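Local coordinates for transcriptional activator PlcR protein (Bacillus thuringiensis, PDB 3U3W) that activates transcription as a quorum-sensing virulence regulator, binding DNA through a helix-turn-helix domain once the signalling peptide PapR occupies its helical-repeat domain, at residues K89-I94 with Y120-V125; D150-L155 with H189-F194; A160-Y165 with I175-Q180; K221-S226 with G236-Q241. One frame throughout, in Å; residues are numbered along the deposited sequence. Where two conformers were deposited one is given.

Interaction 1: residues K89-I94 with Y120-V125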
loop_
_atom_site.group_PDB
_atom_site.type_symbol
_atom_site.label_atom_id
_atom_site.label_comp_id
_atom_site.label_asym_id
_atom_site.label_seq_id
_atom_site.Cartn_x
_atom_site.Cartn_y
_atom_site.Cartn_z
ATOM N N LYS A 89 10.286 3.220 17.525
ATOM C CA LYS A 89 10.299 3.871 18.853
ATOM C C LYS A 89 11.572 4.702 19.083
ATOM O O LYS A 89 12.025 4.878 20.207
ATOM C CB LYS A 89 10.125 2.857 19.997
ATOM C CG LYS A 89 8.898 1.962 19.870
ATOM C CD LYS A 89 7.618 2.787 19.822
ATOM C CE LYS A 89 6.430 1.954 19.354
ATOM N NZ LYS A 89 6.480 1.691 17.895
ATOM N N ARG A 90 12.147 5.212 18.004
ATOM C CA ARG A 90 13.318 6.060 18.120
ATOM C C ARG A 90 12.918 7.534 18.283
ATOM O O ARG A 90 13.063 8.363 17.383
ATOM C CB ARG A 90 14.259 5.791 16.946
ATOM C CG ARG A 90 14.872 4.386 17.056
ATOM C CD ARG A 90 15.433 3.837 15.742
ATOM N NE ARG A 90 16.457 4.709 15.186
ATOM C CZ ARG A 90 17.073 4.513 14.021
ATOM N NH1 ARG A 90 16.767 3.455 13.269
ATOM N NH2 ARG A 90 17.999 5.380 13.600
ATOM N N TYR A 91 12.415 7.847 19.471
ATOM C CA TYR A 91 11.782 9.136 19.714
ATOM C C TYR A 91 12.750 10.302 19.874
ATOM O O TYR A 91 12.438 11.431 19.468
ATOM C CB TYR A 91 10.799 9.035 20.882
ATOM C CG TYR A 91 9.562 8.218 20.527
ATOM C CD1 TYR A 91 8.604 8.723 19.644
ATOM C CD2 TYR A 91 9.358 6.951 21.064
ATOM C CE1 TYR A 91 7.477 8.000 19.311
ATOM C CE2 TYR A 91 8.227 6.210 20.741
ATOM C CZ TYR A 91 7.291 6.736 19.865
ATOM O OH TYR A 91 6.180 5.995 19.530
ATOM N N LYS A 92 13.917 10.032 20.454
ATOM C CA LYS A 92 14.994 11.025 20.499
ATOM C C LYS A 92 15.307 11.546 19.089
ATOM O O LYS A 92 15.245 12.755 18.826
ATOM C CB LYS A 92 16.262 10.429 21.122
ATOM C CG LYS A 92 16.791 11.192 22.349
ATOM C CD LYS A 92 17.019 12.690 22.069
ATOM C CE LYS A 92 17.511 13.445 23.322
ATOM N NZ LYS A 92 17.573 14.934 23.122
ATOM N N GLU A 93 15.621 10.627 18.178
ATOM C CA GLU A 93 15.966 11.022 16.818
ATOM C C GLU A 93 14.832 11.757 16.127
ATOM O O GLU A 93 15.055 12.763 15.470
ATOM C CB GLU A 93 16.388 9.815 15.996
ATOM C CG GLU A 93 16.917 8.713 16.858
ATOM C CD GLU A 93 17.698 7.702 16.067
ATOM O OE1 GLU A 93 18.104 8.039 14.929
ATOM O OE2 GLU A 93 17.903 6.579 16.584
ATOM N N ILE A 94 13.615 11.251 16.269
ATOM C CA ILE A 94 12.466 11.946 15.719
ATOM C C ILE A 94 12.415 13.374 16.225
ATOM O O ILE A 94 12.202 14.324 15.462
ATOM C CB ILE A 94 11.165 11.231 16.094
ATOM C CG1 ILE A 94 11.180 9.826 15.478
ATOM C CG2 ILE A 94 9.948 12.079 15.668
ATOM C CD1 ILE A 94 9.872 9.050 15.582
ATOM N N TYR A 120 5.330 16.709 19.044
ATOM C CA TYR A 120 4.609 16.612 20.308
ATOM C C TYR A 120 4.582 15.205 20.875
ATOM O O TYR A 120 4.803 15.023 22.072
ATOM C CB TYR A 120 3.180 17.102 20.138
ATOM C CG TYR A 120 3.083 18.591 19.974
ATOM C CD1 TYR A 120 3.797 19.456 20.803
ATOM C CD2 TYR A 120 2.280 19.139 18.987
ATOM C CE1 TYR A 120 3.692 20.843 20.649
ATOM C CE2 TYR A 120 2.172 20.513 18.820
ATOM C CZ TYR A 120 2.874 21.361 19.651
ATOM O OH TYR A 120 2.750 22.720 19.460
ATOM N N VAL A 121 4.299 14.215 20.028
ATOM C CA VAL A 121 4.294 12.825 20.477
ATOM C C VAL A 121 5.673 12.456 21.006
ATOM O O VAL A 121 5.817 11.823 22.060
ATOM C CB VAL A 121 3.908 11.829 19.343
ATOM C CG1 VAL A 121 4.185 10.402 19.770
ATOM C CG2 VAL A 121 2.460 11.996 18.947
ATOM N N ALA A 122 6.685 12.857 20.253
ATOM C CA ALA A 122 8.057 12.600 20.629
ATOM C C ALA A 122 8.356 13.299 21.962
ATOM O O ALA A 122 8.931 12.704 22.878
ATOM C CB ALA A 122 8.991 13.078 19.533
ATOM N N ALA A 123 7.937 14.555 22.071
ATOM C CA ALA A 123 8.151 15.325 23.285
ATOM C C ALA A 123 7.516 14.616 24.477
ATOM O O ALA A 123 8.137 14.466 25.528
ATOM C CB ALA A 123 7.593 16.727 23.132
ATOM N N TYR A 124 6.282 14.162 24.291
ATOM C CA TYR A 124 5.554 13.468 25.339
ATOM C C TYR A 124 6.209 12.142 25.727
ATOM O O TYR A 124 6.307 11.802 26.910
ATOM C CB TYR A 124 4.101 13.240 24.937
ATOM C CG TYR A 124 3.480 12.128 25.725
ATOM C CD1 TYR A 124 2.915 12.370 26.976
ATOM C CD2 TYR A 124 3.482 10.822 25.241
ATOM C CE1 TYR A 124 2.356 11.334 27.720
ATOM C CE2 TYR A 124 2.919 9.784 25.973
ATOM C CZ TYR A 124 2.359 10.049 27.217
ATOM O OH TYR A 124 1.818 9.026 27.960
ATOM N N VAL A 125 6.661 11.380 24.743
ATOM C CA VAL A 125 7.213 10.082 25.073
ATOM C C VAL A 125 8.499 10.300 25.834
ATOM O O VAL A 125 8.836 9.537 26.723
ATOM C CB VAL A 125 7.462 9.214 23.818
ATOM C CG1 VAL A 125 8.307 7.984 24.165
ATOM C CG2 VAL A 125 6.145 8.815 23.219
#
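Tyr91 carries most of this contact, where the first turn of helix 91-102 meets the last turns of helix 109-125. Tyr91 CA lies 5.2 Å from Ala122 CA, a close approach of the backbones. From CB, which points at the other segment, the side chain sets out with CG anti to the carbonyl carbon (chi1 -70°) and lays its ring across Val125. CG and CD2 sit against Val125 CG1, CD2 coming to 3.4 Å of that methyl. Further out, CE2 and CZ meet Val125 CG2, which stands 4.0 Å from the ring centroid and only 6° off the normal, a well-centred CH-pi contact. On the other side of the ring outline, CD1 passes Ala122 CA, and CE1 reaches Val121 CG1 at 4.1 Å, obliquely. One turn on, Ile94 adds its CG2 methyl, 4.1 Å from Ala122 CB. Arg90, at the N-cap of the helix, takes no part in the packing; it grips Glu93 side-on, NE to OE2 at 2.7 Å and NH2 to OE1. Before it, Lys89 has positive phi and closes helix 72-87 with a Schellman motif; its NZ forms a salt bridge with an acidic side chain of the bound peptide. Tyr91 and Val121 also pack on an aromatic side chain of that peptide. Such apolar packing between neighbouring helices is typical of the TPR-like domain of RNPP regulators, here at its peptide-binding surface.

Interaction 2: residues D150-L155 with H189-F194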
loop_
_atom_site.group_PDB
_atom_site.type_symbol
_atom_site.label_atom_id
_atom_site.label_comp_id
_atom_site.label_asym_id
_atom_site.label_seq_id
_atom_site.Cartn_x
_atom_site.Cartn_y
_atom_site.Cartn_z
ATOM N N ASP A 150 -3.118 13.914 2.201
ATOM C CA ASP A 150 -3.270 12.716 3.029
ATOM C C ASP A 150 -4.554 12.833 3.838
ATOM O O ASP A 150 -4.602 13.562 4.824
ATOM C CB ASP A 150 -2.050 12.548 3.946
ATOM C CG ASP A 150 -2.061 11.233 4.737
ATOM O OD1 ASP A 150 -3.125 10.583 4.870
ATOM O OD2 ASP A 150 -0.988 10.864 5.258
ATOM N N VAL A 151 -5.601 12.126 3.409
ATOM C CA VAL A 151 -6.908 12.255 4.053
ATOM C C VAL A 151 -6.967 11.635 5.456
ATOM O O VAL A 151 -7.927 11.850 6.169
ATOM C CB VAL A 151 -8.084 11.701 3.167
ATOM C CG1 VAL A 151 -8.048 12.308 1.784
ATOM C CG2 VAL A 151 -8.068 10.173 3.085
ATOM N N TYR A 152 -5.939 10.883 5.849
ATOM C CA TYR A 152 -5.966 10.149 7.121
ATOM C C TYR A 152 -5.239 10.836 8.275
ATOM O O TYR A 152 -5.262 10.326 9.397
ATOM C CB TYR A 152 -5.379 8.745 6.946
ATOM C CG TYR A 152 -6.132 7.919 5.942
ATOM C CD1 TYR A 152 -7.275 7.219 6.306
ATOM C CD2 TYR A 152 -5.707 7.847 4.622
ATOM C CE1 TYR A 152 -7.976 6.468 5.378
ATOM C CE2 TYR A 152 -6.397 7.104 3.694
ATOM C CZ TYR A 152 -7.533 6.415 4.074
ATOM O OH TYR A 152 -8.220 5.670 3.135
ATOM N N GLN A 153 -4.593 11.970 8.000
ATOM C CA GLN A 153 -3.735 12.637 8.984
ATOM C C GLN A 153 -4.440 13.018 10.306
ATOM O O GLN A 153 -3.910 12.756 11.377
ATOM C CB GLN A 153 -3.055 13.852 8.363
ATOM C CG GLN A 153 -1.998 14.467 9.244
ATOM C CD GLN A 153 -0.905 15.155 8.443
ATOM O OE1 GLN A 153 0.011 14.502 7.924
ATOM N NE2 GLN A 153 -0.996 16.477 8.334
ATOM N N ASN A 154 -5.623 13.628 10.227
ATOM C CA ASN A 154 -6.433 13.877 11.417
ATOM C C ASN A 154 -6.748 12.613 12.225
ATOM O O ASN A 154 -6.773 12.652 13.461
ATOM C CB ASN A 154 -7.746 14.590 11.061
ATOM C CG ASN A 154 -7.527 15.984 10.562
ATOM O OD1 ASN A 154 -6.508 16.603 10.845
ATOM N ND2 ASN A 154 -8.483 16.493 9.800
ATOM N N LEU A 155 -7.017 11.506 11.532
ATOM C CA LEU A 155 -7.280 10.246 12.216
ATOM C C LEU A 155 -6.025 9.776 12.948
ATOM O O LEU A 155 -6.101 9.282 14.069
ATOM C CB LEU A 155 -7.822 9.177 11.254
ATOM C CG LEU A 155 -9.178 9.548 10.632
ATOM C CD1 LEU A 155 -9.726 8.438 9.767
ATOM C CD2 LEU A 155 -10.189 9.910 11.701
ATOM N N HIS A 189 -12.164 5.598 2.401
ATOM C CA HIS A 189 -11.529 4.566 1.599
ATOM C C HIS A 189 -10.602 3.698 2.450
ATOM O O HIS A 189 -10.152 4.105 3.521
ATOM C CB HIS A 189 -10.804 5.199 0.403
ATOM C CG HIS A 189 -11.731 5.600 -0.702
ATOM N ND1 HIS A 189 -12.976 6.145 -0.466
ATOM C CD2 HIS A 189 -11.609 5.509 -2.048
ATOM C CE1 HIS A 189 -13.577 6.381 -1.619
ATOM N NE2 HIS A 189 -12.769 6.004 -2.594
ATOM N N ASP A 190 -10.339 2.490 1.978
ATOM C CA ASP A 190 -9.561 1.541 2.748
ATOM C C ASP A 190 -8.145 1.997 3.078
ATOM O O ASP A 190 -7.365 2.369 2.204
ATOM C CB ASP A 190 -9.556 0.173 2.061
ATOM C CG ASP A 190 -10.964 -0.439 1.967
ATOM O OD1 ASP A 190 -11.870 -0.012 2.744
ATOM O OD2 ASP A 190 -11.153 -1.336 1.107
ATOM N N ASN A 191 -7.853 1.973 4.374
ATOM C CA ASN A 191 -6.511 2.115 4.907
ATOM C C ASN A 191 -6.395 1.039 5.969
ATOM O O ASN A 191 -6.505 1.312 7.166
ATOM C CB ASN A 191 -6.327 3.489 5.536
ATOM C CG ASN A 191 -4.890 3.750 5.972
ATOM O OD1 ASN A 191 -4.051 2.840 6.032
ATOM N ND2 ASN A 191 -4.606 5.002 6.294
ATOM N N GLU A 192 -6.202 -0.197 5.527
ATOM C CA GLU A 192 -6.346 -1.334 6.426
ATOM C C GLU A 192 -5.179 -1.512 7.414
ATOM O O GLU A 192 -5.376 -2.023 8.523
ATOM C CB GLU A 192 -6.666 -2.607 5.637
ATOM C CG GLU A 192 -7.862 -2.416 4.704
ATOM C CD GLU A 192 -8.661 -3.684 4.468
ATOM O OE1 GLU A 192 -9.519 -4.025 5.324
ATOM O OE2 GLU A 192 -8.444 -4.327 3.413
ATOM N N GLU A 193 -3.982 -1.070 7.035
ATOM C CA GLU A 193 -2.887 -1.004 8.005
ATOM C C GLU A 193 -3.236 -0.126 9.203
ATOM O O GLU A 193 -3.015 -0.529 10.343
ATOM C CB GLU A 193 -1.588 -0.538 7.374
ATOM C CG GLU A 193 -0.731 -1.683 6.837
ATOM C CD GLU A 193 0.370 -1.192 5.909
ATOM O OE1 GLU A 193 0.263 -0.052 5.392
ATOM O OE2 GLU A 193 1.345 -1.949 5.699
ATOM N N PHE A 194 -3.801 1.056 8.951
ATOM C CA PHE A 194 -4.214 1.925 10.050
ATOM C C PHE A 194 -5.291 1.277 10.939
ATOM O O PHE A 194 -5.198 1.318 12.159
ATOM C CB PHE A 194 -4.673 3.301 9.555
ATOM C CG PHE A 194 -4.950 4.272 10.669
ATOM C CD1 PHE A 194 -3.987 4.527 11.641
ATOM C CD2 PHE A 194 -6.175 4.920 10.757
ATOM C CE1 PHE A 194 -4.245 5.411 12.669
ATOM C CE2 PHE A 194 -6.450 5.811 11.791
ATOM C CZ PHE A 194 -5.491 6.058 12.743
#
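His189 opens the contact with its backbone: its carbonyl O accepts a hydrogen bond from Tyr152 OH, 2.5 Å away. The oxygen lies at the edge of the tyrosine ring, near its plane, whereas the hydroxyl stands well above the carbonyl plane. The imidazole, poorly ordered, leads away and meets His62 of the second subunit edge-to-face. Past Asp190, Asn191 lies over one face of the Tyr152 ring. Its CG is anti to the backbone N (chi1 -174°), and the side chain runs along the ring in the opposite direction: CB packs near CE1 and CZ, and ND2 hangs over the face, 3.3 Å from Tyr152 CG. The amide plane is nearly upright on the ring, 78° from it, and ND2 has its hydrogen-bond partner in Tyr156 OH. Asn191 is also the N-cap of helix 192-208, with OD1 accepting a weak bond from Phe194 N. The contact thus joins the starts of two helices of the TPR-like domain, 153-167 and 192-208; at the first, Asp150 OD1 accepts from Tyr152 N in a capping bond. Phe194, its CG anti to the backbone N, sends its ring tip to Leu155, with CE2 3.7 Å from Leu155 CB and CZ beside the leucine carbonyl O.

Interaction 3: residues A160-Y165 with I175-Q180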
loop_
_atom_site.group_PDB
_atom_site.type_symbol
_atom_site.label_atom_id
_atom_site.label_comp_id
_atom_site.label_asym_id
_atom_site.label_seq_id
_atom_site.Cartn_x
_atom_site.Cartn_y
_atom_site.Cartn_z
ATOM N N ALA A 160 -3.176 9.087 18.270
ATOM C CA ALA A 160 -2.228 9.549 19.307
ATOM C C ALA A 160 -2.946 10.080 20.567
ATOM O O ALA A 160 -2.645 9.671 21.684
ATOM C CB ALA A 160 -1.263 10.606 18.747
ATOM N N ILE A 161 -3.916 10.968 20.375
ATOM C CA ILE A 161 -4.714 11.451 21.487
ATOM C C ILE A 161 -5.327 10.295 22.289
ATOM O O ILE A 161 -5.244 10.270 23.514
ATOM C CB ILE A 161 -5.815 12.416 21.010
ATOM C CG1 ILE A 161 -5.196 13.728 20.510
ATOM C CG2 ILE A 161 -6.804 12.674 22.135
ATOM C CD1 ILE A 161 -6.166 14.651 19.761
ATOM N N ALA A 162 -5.924 9.324 21.597
ATOM C CA ALA A 162 -6.556 8.189 22.277
ATOM C C ALA A 162 -5.552 7.315 23.056
ATOM O O ALA A 162 -5.864 6.819 24.141
ATOM C CB ALA A 162 -7.334 7.352 21.282
ATOM N N ASN A 163 -4.355 7.133 22.491
ATOM C CA ASN A 163 -3.275 6.403 23.151
ATOM C C ASN A 163 -2.863 7.061 24.456
ATOM O O ASN A 163 -2.525 6.390 25.421
ATOM C CB ASN A 163 -2.023 6.341 22.255
ATOM C CG ASN A 163 -2.148 5.328 21.116
ATOM O OD1 ASN A 163 -3.052 4.502 21.096
ATOM N ND2 ASN A 163 -1.220 5.387 20.173
ATOM N N ILE A 164 -2.851 8.387 24.459
ATOM C CA ILE A 164 -2.329 9.132 25.590
ATOM C C ILE A 164 -3.335 9.147 26.743
ATOM O O ILE A 164 -2.951 8.933 27.893
ATOM C CB ILE A 164 -1.898 10.550 25.183
ATOM C CG1 ILE A 164 -0.730 10.460 24.194
ATOM C CG2 ILE A 164 -1.509 11.373 26.422
ATOM C CD1 ILE A 164 -0.366 11.777 23.559
ATOM N N TYR A 165 -4.610 9.375 26.427
ATOM C CA TYR A 165 -5.694 9.169 27.398
ATOM C C TYR A 165 -5.564 7.776 27.999
ATOM O O TYR A 165 -5.617 7.596 29.221
ATOM C CB TYR A 165 -7.067 9.282 26.731
ATOM C CG TYR A 165 -7.595 10.691 26.566
ATOM C CD1 TYR A 165 -7.506 11.610 27.598
ATOM C CD2 TYR A 165 -8.195 11.097 25.368
ATOM C CE1 TYR A 165 -7.990 12.909 27.452
ATOM C CE2 TYR A 165 -8.684 12.385 25.208
ATOM C CZ TYR A 165 -8.581 13.289 26.260
ATOM O OH TYR A 165 -9.066 14.575 26.130
ATOM N N ILE A 175 -10.956 4.528 25.057
ATOM C CA ILE A 175 -11.783 3.528 24.394
ATOM C C ILE A 175 -12.871 4.160 23.508
ATOM O O ILE A 175 -13.081 3.729 22.381
ATOM C CB ILE A 175 -12.354 2.525 25.405
ATOM C CG1 ILE A 175 -11.232 1.567 25.856
ATOM C CG2 ILE A 175 -13.539 1.796 24.803
ATOM C CD1 ILE A 175 -11.480 0.837 27.200
ATOM N N ASP A 176 -13.532 5.197 24.009
ATOM C CA ASP A 176 -14.548 5.879 23.221
ATOM C C ASP A 176 -13.958 6.580 21.995
ATOM O O ASP A 176 -14.610 6.659 20.959
ATOM C CB ASP A 176 -15.358 6.860 24.088
ATOM C CG ASP A 176 -16.455 6.167 24.912
ATOM O OD1 ASP A 176 -17.062 5.176 24.428
ATOM O OD2 ASP A 176 -16.718 6.624 26.046
ATOM N N LEU A 177 -12.728 7.079 22.105
ATOM C CA LEU A 177 -12.066 7.730 20.983
ATOM C C LEU A 177 -11.624 6.703 19.928
ATOM O O LEU A 177 -11.764 6.935 18.727
ATOM C CB LEU A 177 -10.907 8.622 21.443
ATOM C CG LEU A 177 -10.209 9.384 20.305
ATOM C CD1 LEU A 177 -11.198 9.935 19.261
ATOM C CD2 LEU A 177 -9.296 10.506 20.817
ATOM N N PHE A 178 -11.127 5.556 20.378
ATOM C CA PHE A 178 -10.823 4.460 19.464
ATOM C C PHE A 178 -12.052 4.035 18.659
ATOM O O PHE A 178 -11.987 3.896 17.427
ATOM C CB PHE A 178 -10.240 3.262 20.218
ATOM C CG PHE A 178 -8.840 3.491 20.686
ATOM C CD1 PHE A 178 -7.865 3.958 19.794
ATOM C CD2 PHE A 178 -8.487 3.274 22.008
ATOM C CE1 PHE A 178 -6.564 4.204 20.216
ATOM C CE2 PHE A 178 -7.186 3.510 22.436
ATOM C CZ PHE A 178 -6.221 3.976 21.528
ATOM N N GLU A 179 -13.173 3.834 19.349
ATOM C CA GLU A 179 -14.409 3.480 18.666
ATOM C C GLU A 179 -14.807 4.546 17.644
ATOM O O GLU A 179 -15.256 4.207 16.562
ATOM C CB GLU A 179 -15.541 3.231 19.657
ATOM C CG GLU A 179 -15.320 2.031 20.564
ATOM C CD GLU A 179 -16.496 1.808 21.501
ATOM O OE1 GLU A 179 -17.362 2.704 21.581
ATOM O OE2 GLU A 179 -16.563 0.737 22.143
ATOM N N GLN A 180 -14.643 5.825 17.969
ATOM C CA GLN A 180 -14.963 6.875 16.994
ATOM C C GLN A 180 -14.082 6.794 15.755
ATOM O O GLN A 180 -14.559 7.042 14.651
ATOM C CB GLN A 180 -14.802 8.271 17.581
ATOM C CG GLN A 180 -15.979 8.847 18.322
ATOM C CD GLN A 180 -15.581 10.133 19.040
ATOM O OE1 GLN A 180 -15.675 10.224 20.269
ATOM N NE2 GLN A 180 -15.097 11.120 18.276
#
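Apolar packing dominates between these two helical segments, whose axes come within 8.7 Å and run nearly antiparallel, at 158°. Leu177, with CG anti to the backbone N (chi1 -177°), reaches across so that its CD2 touches Ile161 CG2 at 3.6 Å, the two chains crossing obliquely. Its CB and CG rest on the methyl of Ala162, whose small size suits the close approach of the backbones, with Ala162 CA and Leu177 CA 5.7 Å apart. Helices 153-167 and 171-187 follow each other in the chain, so the pair forms a helical hairpin of the kind from which TPR-like domains are built. The second kind of contact is CH-pi: Ala162 CB stands over one face of the Phe178 ring, 3.6 Å from its centroid and displaced toward the CE1 side of the rim. Leu177 and Phe178 therefore hold the same methyl group between them. Asn163 starts away from the partner helix but bends back, and its OD1 lies in the plane of the Phe178 ring at the edge, 3.2 Å from CZ, an approach consistent with attraction to the weakly positive ring C-H edge. The other amide atom, ND2, gives a weak hydrogen bond to the backbone of the bound peptide.

Interaction 4: residues K221-S226 with G236-Q241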
loop_
_atom_site.group_PDB
_atom_site.type_symbol
_atom_site.label_atom_id
_atom_site.label_comp_id
_atom_site.label_asym_id
_atom_site.label_seq_id
_atom_site.Cartn_x
_atom_site.Cartn_y
_atom_site.Cartn_z
ATOM N N LYS A 221 -9.495 -10.010 15.340
ATOM C CA LYS A 221 -9.945 -9.264 14.181
ATOM C C LYS A 221 -8.728 -8.634 13.474
ATOM O O LYS A 221 -8.587 -8.727 12.257
ATOM C CB LYS A 221 -10.940 -8.178 14.600
ATOM C CG LYS A 221 -11.734 -7.591 13.456
ATOM C CD LYS A 221 -13.164 -8.108 13.468
ATOM C CE LYS A 221 -13.210 -9.640 13.572
ATOM N NZ LYS A 221 -14.517 -10.222 13.111
ATOM N N ALA A 222 -7.837 -8.011 14.242
ATOM C CA ALA A 222 -6.698 -7.328 13.650
ATOM C C ALA A 222 -5.683 -8.327 13.025
ATOM O O ALA A 222 -5.177 -8.093 11.939
ATOM C CB ALA A 222 -6.046 -6.370 14.659
ATOM N N ILE A 223 -5.440 -9.448 13.691
ATOM C CA ILE A 223 -4.647 -10.542 13.126
ATOM C C ILE A 223 -5.214 -11.051 11.801
ATOM O O ILE A 223 -4.462 -11.295 10.857
ATOM C CB ILE A 223 -4.523 -11.720 14.128
ATOM C CG1 ILE A 223 -3.778 -11.246 15.388
ATOM C CG2 ILE A 223 -3.883 -12.957 13.459
ATOM C CD1 ILE A 223 -3.346 -12.361 16.352
ATOM N N GLU A 224 -6.535 -11.203 11.730
ATOM C CA GLU A 224 -7.184 -11.628 10.491
ATOM C C GLU A 224 -6.938 -10.616 9.375
ATOM O O GLU A 224 -6.553 -10.986 8.260
ATOM C CB GLU A 224 -8.688 -11.839 10.697
ATOM C CG GLU A 224 -9.474 -12.073 9.412
ATOM C CD GLU A 224 -10.879 -11.463 9.458
ATOM O OE1 GLU A 224 -11.677 -11.858 10.337
ATOM O OE2 GLU A 224 -11.183 -10.580 8.618
ATOM N N ILE A 225 -7.164 -9.340 9.673
ATOM C CA ILE A 225 -6.919 -8.283 8.698
ATOM C C ILE A 225 -5.460 -8.265 8.246
ATOM O O ILE A 225 -5.171 -8.066 7.073
ATOM C CB ILE A 225 -7.294 -6.893 9.238
ATOM C CG1 ILE A 225 -8.788 -6.860 9.588
ATOM C CG2 ILE A 225 -6.957 -5.807 8.205
ATOM C CD1 ILE A 225 -9.203 -5.627 10.345
ATOM N N SER A 226 -4.549 -8.478 9.185
ATOM C CA SER A 226 -3.127 -8.488 8.882
ATOM C C SER A 226 -2.758 -9.616 7.913
ATOM O O SER A 226 -2.062 -9.378 6.932
ATOM C CB SER A 226 -2.301 -8.605 10.159
ATOM O OG SER A 226 -2.386 -7.415 10.909
ATOM N N GLY A 236 3.447 -9.231 15.172
ATOM C CA GLY A 236 4.142 -9.702 16.365
ATOM C C GLY A 236 3.463 -9.195 17.641
ATOM O O GLY A 236 3.122 -9.976 18.533
ATOM N N GLN A 237 3.245 -7.884 17.708
ATOM C CA GLN A 237 2.595 -7.259 18.859
ATOM C C GLN A 237 1.235 -7.882 19.120
ATOM O O GLN A 237 0.870 -8.092 20.265
ATOM C CB GLN A 237 2.458 -5.743 18.664
ATOM C CG GLN A 237 3.799 -5.027 18.499
ATOM C CD GLN A 237 4.278 -5.021 17.037
ATOM O OE1 GLN A 237 4.297 -6.059 16.375
ATOM N NE2 GLN A 237 4.652 -3.843 16.534
ATOM N N LEU A 238 0.505 -8.187 18.045
ATOM C CA LEU A 238 -0.838 -8.764 18.123
ATOM C C LEU A 238 -0.832 -10.160 18.739
ATOM O O LEU A 238 -1.600 -10.428 19.648
ATOM C CB LEU A 238 -1.496 -8.783 16.737
ATOM C CG LEU A 238 -1.959 -7.380 16.302
ATOM C CD1 LEU A 238 -2.328 -7.306 14.820
ATOM C CD2 LEU A 238 -3.116 -6.898 17.189
ATOM N N TYR A 239 0.043 -11.039 18.258
ATOM C CA TYR A 239 0.218 -12.339 18.887
ATOM C C TYR A 239 0.590 -12.243 20.350
ATOM O O TYR A 239 0.149 -13.059 21.143
ATOM C CB TYR A 239 1.262 -13.181 18.158
ATOM C CG TYR A 239 0.707 -13.780 16.905
ATOM C CD1 TYR A 239 -0.380 -14.641 16.951
ATOM C CD2 TYR A 239 1.240 -13.455 15.673
ATOM C CE1 TYR A 239 -0.913 -15.178 15.797
ATOM C CE2 TYR A 239 0.720 -13.981 14.519
ATOM C CZ TYR A 239 -0.356 -14.845 14.585
ATOM O OH TYR A 239 -0.860 -15.363 13.417
ATOM N N TYR A 240 1.420 -11.263 20.692
ATOM C CA TYR A 240 1.815 -11.060 22.070
ATOM C C TYR A 240 0.555 -10.681 22.865
ATOM O O TYR A 240 0.211 -11.321 23.866
ATOM C CB TYR A 240 2.908 -9.974 22.168
ATOM C CG TYR A 240 3.292 -9.636 23.594
ATOM C CD1 TYR A 240 4.298 -10.342 24.251
ATOM C CD2 TYR A 240 2.633 -8.622 24.296
ATOM C CE1 TYR A 240 4.638 -10.046 25.569
ATOM C CE2 TYR A 240 2.978 -8.316 25.611
ATOM C CZ TYR A 240 3.972 -9.030 26.238
ATOM O OH TYR A 240 4.301 -8.733 27.530
ATOM N N GLN A 241 -0.143 -9.654 22.395
ATOM C CA GLN A 241 -1.390 -9.244 23.015
ATOM C C GLN A 241 -2.398 -10.387 23.155
ATOM O O GLN A 241 -3.128 -10.462 24.143
ATOM C CB GLN A 241 -2.029 -8.104 22.238
ATOM C CG GLN A 241 -3.137 -7.463 23.015
ATOM C CD GLN A 241 -2.629 -6.986 24.348
ATOM O OE1 GLN A 241 -1.630 -6.266 24.419
ATOM N NE2 GLN A 241 -3.279 -7.416 25.418
#
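The two helical segments run nearly antiparallel, 151° between their directions, and their axes approach to 9.8 Å. Ile223 and Leu238 are the residues whose CA atoms come nearest, 6.5 Å apart, and both aim their CB at the facing helix. Each has its leading gamma carbon anti to the carbonyl carbon, and the two side chains slide past each other in opposite directions: Ile223 CG1 rests on Leu238 CB at 3.6 Å. This offset carries the branched end of Leu238 to one side and the tip of Ile223 to the other. Leu238 CD1 meets Ala222 CB at 3.8 Å, with CD2 of the same leucine almost as near, so the alanine methyl faces both branches. CD1 also lies beside the buried Ser226 OG, a van der Waals contact; that hydroxyl sits close to the Ala222 carbonyl one turn back. On the other flank Ile223 crosses Tyr239 at about a right angle. Its extended chain (chi2 -169°) brings CD1 over one face of the phenol ring, 4.1 Å from the centroid and displaced toward the CD1-CE1 rim, a CH-pi contact; CG2 lies beside the hydroxyl end, 3.9 Å from Tyr239 OH. Beyond this pair, Leu238 packs on Tyr200 of helix 192-208, and Tyr239 on Phe266 of helix 253-269 and on Ile269 of the second subunit. Gln237, on the same helix, gives a hydrogen bond from NE2 to an acidic side chain of the bound peptide. Helices 212-228 and 235-248 are consecutive, and their apolar seam is that of an antiparallel helical hairpin in a TPR-like superhelical domain.

How the interactions relate
All four contacts belong to the helical domain that binds the PapR peptide. Interactions 1 and 3, with centres 19 Å apart, touch directly: Val121 CG2 lies 4.0 Å from Ala160 CB, and Tyr124 packs on Ile164. Both also meet aromatic side chains of the peptide, and interaction 4 reaches the peptide as well, although its centre is 25 Å from that of interaction 1. Interaction 3 is nested within the loop closed by interaction 2, and both use helix 153-167. Interactions 2 and 4 are joined through Glu192 CB and Ile225 CG2, 4.1 Å apart, and both touch the second subunit. Interaction 2 comes nearest the DNA, its nearest atom about 23 Å away.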